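Glycerate dehydrogenase (Bacillus sp. 5mfcol3.1, PDB 6P2I) probably reduces acyclic imino acids asymmetrically with NADPH, as an imine reductase of the D-isomer-specific 2-hydroxyacid dehydrogenase family. Local coordinates at residues S240-N245 / I264-V269; D253-Y258 / V269-G274. One frame throughout, in Å; residues are numbered along the deposited sequence.

Contact 1: S240-N245 / I264-V269; sequences SVLKQN and IGLNNV
Leu242 meets Leu266 and Val269 in the tight half of this contact, where the last turn of helix 235-243 packs on the loop that leads into strand 269-271. Its CB lies 3.6 Å from Leu266 CD1, and its CD1 reaches Val269 CG1, also at 3.6 Å. Both neighbours cross the Leu242 side chain at about a right angle, Leu266 meeting its base at CB and Val269 its CD1 methyl. Leu266 CD2 turns the other way and sits 3.9 Å from Lys243 CA, against the backbone of the helix.

Beside this apolar patch, Asn268 sends its amide to the helix end. CG stands between the backbone N and the carbonyl carbon (chi1 53°), and ND2 gives a nearly straight hydrogen bond, 164° at the proton, to Leu242 O at 3.0 Å. The acceptor lies almost in the amide plane of Asn268. Asn245 N reaches the same oxygen from the opposite face of the carbonyl plane; Asn245, with positive phi, is the C-prime residue of the Schellman motif that ends the helix.

The loose side is exposed and wet. Asn245 ND2 and Asn268 ND2 approach to 3.4 Å, two donors that cannot bond each other, with amide planes 66° apart. A single water accepts from both nitrogens, and a second water, donating to Asn267 OD1, takes a weak bond from Asn245 ND2.

Asn268 OD1 has a different setting: it faces Leu242 CB at 3.8 Å. The chemistry thus implies that one side chain supplies a donor to a helix C-terminal carbonyl, two donors gripping that oxygen, while its own acceptor, OD1, is buried against Leu242 with no hydrogen-bond partner in the model.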
# COMPACT_ATOMS: atom_id res chain seq x y z
N SER A 240 14.33 14.34 14.41
CA SER A 240 14.34 14.09 15.85
C SER A 240 13.10 13.32 16.28
O SER A 240 13.18 12.42 17.13
CB SER A 240 14.44 15.41 16.62
OG SER A 240 15.69 16.03 16.37
N VAL A 241 11.94 13.66 15.72
CA VAL A 241 10.71 12.95 16.06
C VAL A 241 10.83 11.47 15.70
O VAL A 241 10.52 10.59 16.51
CB VAL A 241 9.51 13.60 15.35
CG1 VAL A 241 8.32 12.66 15.32
CG2 VAL A 241 9.14 14.90 16.05
N LEU A 242 11.32 11.18 14.50
CA LEU A 242 11.46 9.79 14.07
C LEU A 242 12.59 9.09 14.81
O LEU A 242 12.44 7.94 15.24
CB LEU A 242 11.69 9.74 12.56
CG LEU A 242 10.49 10.19 11.71
CD1 LEU A 242 10.97 10.74 10.38
CD2 LEU A 242 9.54 9.03 11.46
N LYS A 243 13.74 9.76 14.97
CA LYS A 243 14.86 9.15 15.69
C LYS A 243 14.46 8.74 17.10
O LYS A 243 14.91 7.70 17.60
CB LYS A 243 16.04 10.13 15.74
CG LYS A 243 17.30 9.56 16.42
CD LYS A 243 17.84 8.36 15.64
CE LYS A 243 18.92 7.63 16.41
NZ LYS A 243 19.80 6.86 15.49
N GLN A 244 13.62 9.54 17.75
CA GLN A 244 13.17 9.27 19.11
C GLN A 244 11.91 8.42 19.15
O GLN A 244 11.32 8.26 20.22
CB GLN A 244 12.95 10.58 19.86
CG GLN A 244 14.22 11.41 20.02
CD GLN A 244 13.95 12.79 20.61
OE1 GLN A 244 13.04 12.97 21.42
NE2 GLN A 244 14.76 13.77 20.21
N ASN A 245 11.49 7.89 18.00
CA ASN A 245 10.32 7.01 17.90
C ASN A 245 9.08 7.65 18.54
O ASN A 245 8.28 6.99 19.19
CB ASN A 245 10.61 5.64 18.52
CG ASN A 245 11.78 4.93 17.85
OD1 ASN A 245 12.82 4.70 18.46
ND2 ASN A 245 11.61 4.58 16.58
N ILE A 264 18.11 9.41 6.01
CA ILE A 264 18.46 8.21 5.27
C ILE A 264 18.90 7.07 6.19
O ILE A 264 18.84 5.90 5.80
CB ILE A 264 19.55 8.55 4.21
CG1 ILE A 264 18.89 8.86 2.87
CG2 ILE A 264 20.57 7.44 4.04
CD1 ILE A 264 18.05 10.08 2.90
N GLY A 265 19.29 7.38 7.42
CA GLY A 265 19.70 6.39 8.39
C GLY A 265 18.59 5.77 9.21
O GLY A 265 18.83 4.83 9.97
N LEU A 266 17.36 6.26 9.06
CA LEU A 266 16.25 5.84 9.91
C LEU A 266 15.60 4.56 9.41
O LEU A 266 15.39 4.39 8.20
CB LEU A 266 15.19 6.94 9.98
CG LEU A 266 15.57 8.28 10.61
CD1 LEU A 266 14.48 9.30 10.31
CD2 LEU A 266 15.78 8.11 12.09
N ASN A 267 15.24 3.69 10.34
CA ASN A 267 14.55 2.44 10.04
C ASN A 267 13.04 2.54 10.17
O ASN A 267 12.36 1.51 10.15
CB ASN A 267 15.07 1.32 10.95
CG ASN A 267 14.83 1.60 12.43
OD1 ASN A 267 14.17 2.57 12.80
ND2 ASN A 267 15.38 0.74 13.28
N ASN A 268 12.50 3.75 10.33
CA ASN A 268 11.06 3.93 10.38
C ASN A 268 10.61 4.96 9.35
O ASN A 268 9.59 5.63 9.53
CB ASN A 268 10.59 4.33 11.79
CG ASN A 268 11.34 5.54 12.35
OD1 ASN A 268 12.22 6.11 11.71
ND2 ASN A 268 10.98 5.93 13.57
N VAL A 269 11.36 5.09 8.26
CA VAL A 269 10.91 5.87 7.11
C VAL A 269 10.93 4.97 5.89
O VAL A 269 11.72 4.03 5.79
CB VAL A 269 11.77 7.14 6.87
CG1 VAL A 269 11.75 8.04 8.10
CG2 VAL A 269 13.20 6.76 6.49
O HOH W 1 8.85 4.53 15.33
O HOH W 2 14.47 4.87 14.88

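Contact 2: D253-Y258 / V269-G274; sequences DDLTYY and VVLTPG
Asp253 and Thr272 meet where two neighbouring parallel strands, 249-252 and 269-271, run out into loops, with Asp253 CA 4.6 Å from Thr272 CA. The Asp253 side chain can be followed outward. CB packs near the threonine hydroxyl, 3.5 Å from Thr272 OG1. With CG anti to the backbone N (chi1 -166°), the carboxylate carbon comes to 3.5 Å from Gly274 CA. OD1 accepts a hydrogen bond from Thr272 OG1 at 2.6 Å, on its anti side and 17° out of the carboxylate plane. OD2 lies beside Gly274, 3.2 Å from its CA, takes a weak bond from Ala276 N, and is hydrogen-bonded to N7N of the bound NADP. Thr272 OG1 is also hydrogen-bonded to His105 NE2; through its bond to OD1 the threonine is a second-shell residue that probably helps to orient the carboxylate whose OD2 binds the cofactor.

The backbones are joined less firmly. Gly274 N, from the last residue of the inverse gamma turn centred on Pro273, gives Asp253 O a weak, bent bond, 125° at the proton. Asp253 CA makes a CA-H...O contact with Thr272 O at 3.3 Å. That threonine carbonyl also receives a bond from a water held by Tyr258 OH, which links the far end of 253-258 to the strand end. Leu255 CD1 lies 3.8 Å above the Tyr258 ring plane, toward its rim, while its CD2 only loosely approaches Leu271 CD2.

In the Rossmann-type domain, strand 269-271 is the outermost of its sheet within this chain. Helix 99-114 packs on Asp253, Val270 and Thr272 through His105, Leu109 and Val113. Helix 235-243 touches Leu255 through Glu235, and the second subunit brings Ala120 against Thr272 and Pro273.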
# COMPACT_ATOMS: atom_id res chain seq x y z
N ASP A 253 8.24 11.16 -0.21
CA ASP A 253 8.56 11.17 -1.63
C ASP A 253 9.51 12.31 -1.99
O ASP A 253 9.90 12.42 -3.15
CB ASP A 253 7.27 11.27 -2.47
CG ASP A 253 7.49 10.95 -3.96
OD1 ASP A 253 8.09 9.91 -4.29
OD2 ASP A 253 7.06 11.75 -4.81
N ASP A 254 9.87 13.16 -1.02
CA ASP A 254 10.85 14.22 -1.22
C ASP A 254 11.55 14.49 0.10
O ASP A 254 10.97 14.30 1.17
CB ASP A 254 10.20 15.50 -1.75
CG ASP A 254 11.22 16.52 -2.25
OD1 ASP A 254 12.05 16.17 -3.11
OD2 ASP A 254 11.20 17.68 -1.79
N LEU A 255 12.81 14.89 0.02
CA LEU A 255 13.56 15.43 1.14
C LEU A 255 14.19 16.74 0.68
O LEU A 255 14.39 16.95 -0.52
CB LEU A 255 14.66 14.49 1.64
CG LEU A 255 14.28 13.08 2.07
CD1 LEU A 255 15.57 12.35 2.38
CD2 LEU A 255 13.38 13.11 3.27
N THR A 256 14.54 17.61 1.64
CA THR A 256 15.17 18.87 1.23
C THR A 256 16.53 18.64 0.60
O THR A 256 16.98 19.45 -0.23
CB THR A 256 15.29 19.84 2.42
OG1 THR A 256 16.23 19.33 3.37
CG2 THR A 256 13.94 20.05 3.09
N TYR A 257 17.21 17.56 0.98
CA TYR A 257 18.43 17.09 0.33
C TYR A 257 18.59 15.62 0.68
O TYR A 257 17.96 15.12 1.61
CB TYR A 257 19.66 17.90 0.77
CG TYR A 257 20.06 17.69 2.21
CD1 TYR A 257 19.40 18.35 3.24
CD2 TYR A 257 21.11 16.84 2.55
CE1 TYR A 257 19.76 18.16 4.56
CE2 TYR A 257 21.49 16.66 3.86
CZ TYR A 257 20.81 17.31 4.87
OH TYR A 257 21.18 17.13 6.18
N TYR A 258 19.43 14.92 -0.09
CA TYR A 258 19.58 13.48 0.07
C TYR A 258 20.96 13.07 0.57
O TYR A 258 21.06 12.40 1.59
CB TYR A 258 19.24 12.77 -1.25
CG TYR A 258 17.76 12.71 -1.48
CD1 TYR A 258 17.08 13.81 -1.98
CD2 TYR A 258 17.03 11.56 -1.17
CE1 TYR A 258 15.72 13.78 -2.18
CE2 TYR A 258 15.66 11.51 -1.37
CZ TYR A 258 15.01 12.63 -1.87
OH TYR A 258 13.65 12.60 -2.07
N VAL A 269 11.36 5.09 8.26
CA VAL A 269 10.91 5.87 7.11
C VAL A 269 10.93 4.97 5.89
O VAL A 269 11.72 4.03 5.79
CB VAL A 269 11.77 7.14 6.87
CG1 VAL A 269 11.75 8.04 8.10
CG2 VAL A 269 13.20 6.76 6.49
N VAL A 270 10.03 5.26 4.97
CA VAL A 270 10.04 4.69 3.63
C VAL A 270 10.20 5.86 2.66
O VAL A 270 9.44 6.83 2.73
CB VAL A 270 8.74 3.91 3.35
CG1 VAL A 270 8.69 3.41 1.92
CG2 VAL A 270 8.62 2.74 4.34
N LEU A 271 11.21 5.77 1.80
CA LEU A 271 11.57 6.87 0.91
C LEU A 271 11.32 6.47 -0.54
O LEU A 271 11.64 5.35 -0.94
CB LEU A 271 13.04 7.23 1.08
CG LEU A 271 13.43 7.57 2.51
CD1 LEU A 271 14.94 7.74 2.60
CD2 LEU A 271 12.70 8.82 2.97
N THR A 272 10.74 7.38 -1.32
CA THR A 272 10.67 7.19 -2.76
C THR A 272 11.26 8.41 -3.46
O THR A 272 11.16 9.54 -2.96
CB THR A 272 9.23 6.92 -3.22
OG1 THR A 272 8.32 7.91 -2.71
CG2 THR A 272 8.76 5.53 -2.69
N PRO A 273 11.92 8.22 -4.60
CA PRO A 273 12.70 9.32 -5.22
C PRO A 273 11.86 10.22 -6.12
O PRO A 273 12.13 10.38 -7.32
CB PRO A 273 13.78 8.56 -6.01
CG PRO A 273 13.06 7.30 -6.47
CD PRO A 273 12.13 6.92 -5.29
N GLY A 274 10.82 10.83 -5.55
CA GLY A 274 9.91 11.64 -6.33
C GLY A 274 9.11 10.87 -7.36
O GLY A 274 8.66 11.46 -8.35
O HOH W 3 12.38 10.60 -0.71

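How the contacts relate
Contacts 1 and 2 follow one strand from its entry to its exit. They share Val269, their centres are about 13 Å apart, and their segments alternate along the chain. Ile264, at the start of 264-269, bridges them: its CD1 lies 3.4 Å from Leu255 CD1 and 3.9 Å from Leu271 CD1. Contact 2 is the one beside the ligands, the Asp253 side chain standing about 3 Å from NADP and about 7 Å from D-arginine. Contact 1, centred about 22 Å from the chain centre against about 11 Å for contact 2, lies further out. Both touch the second subunit, whose Arg125 weakly bonds the carbonyl of the shared Val269.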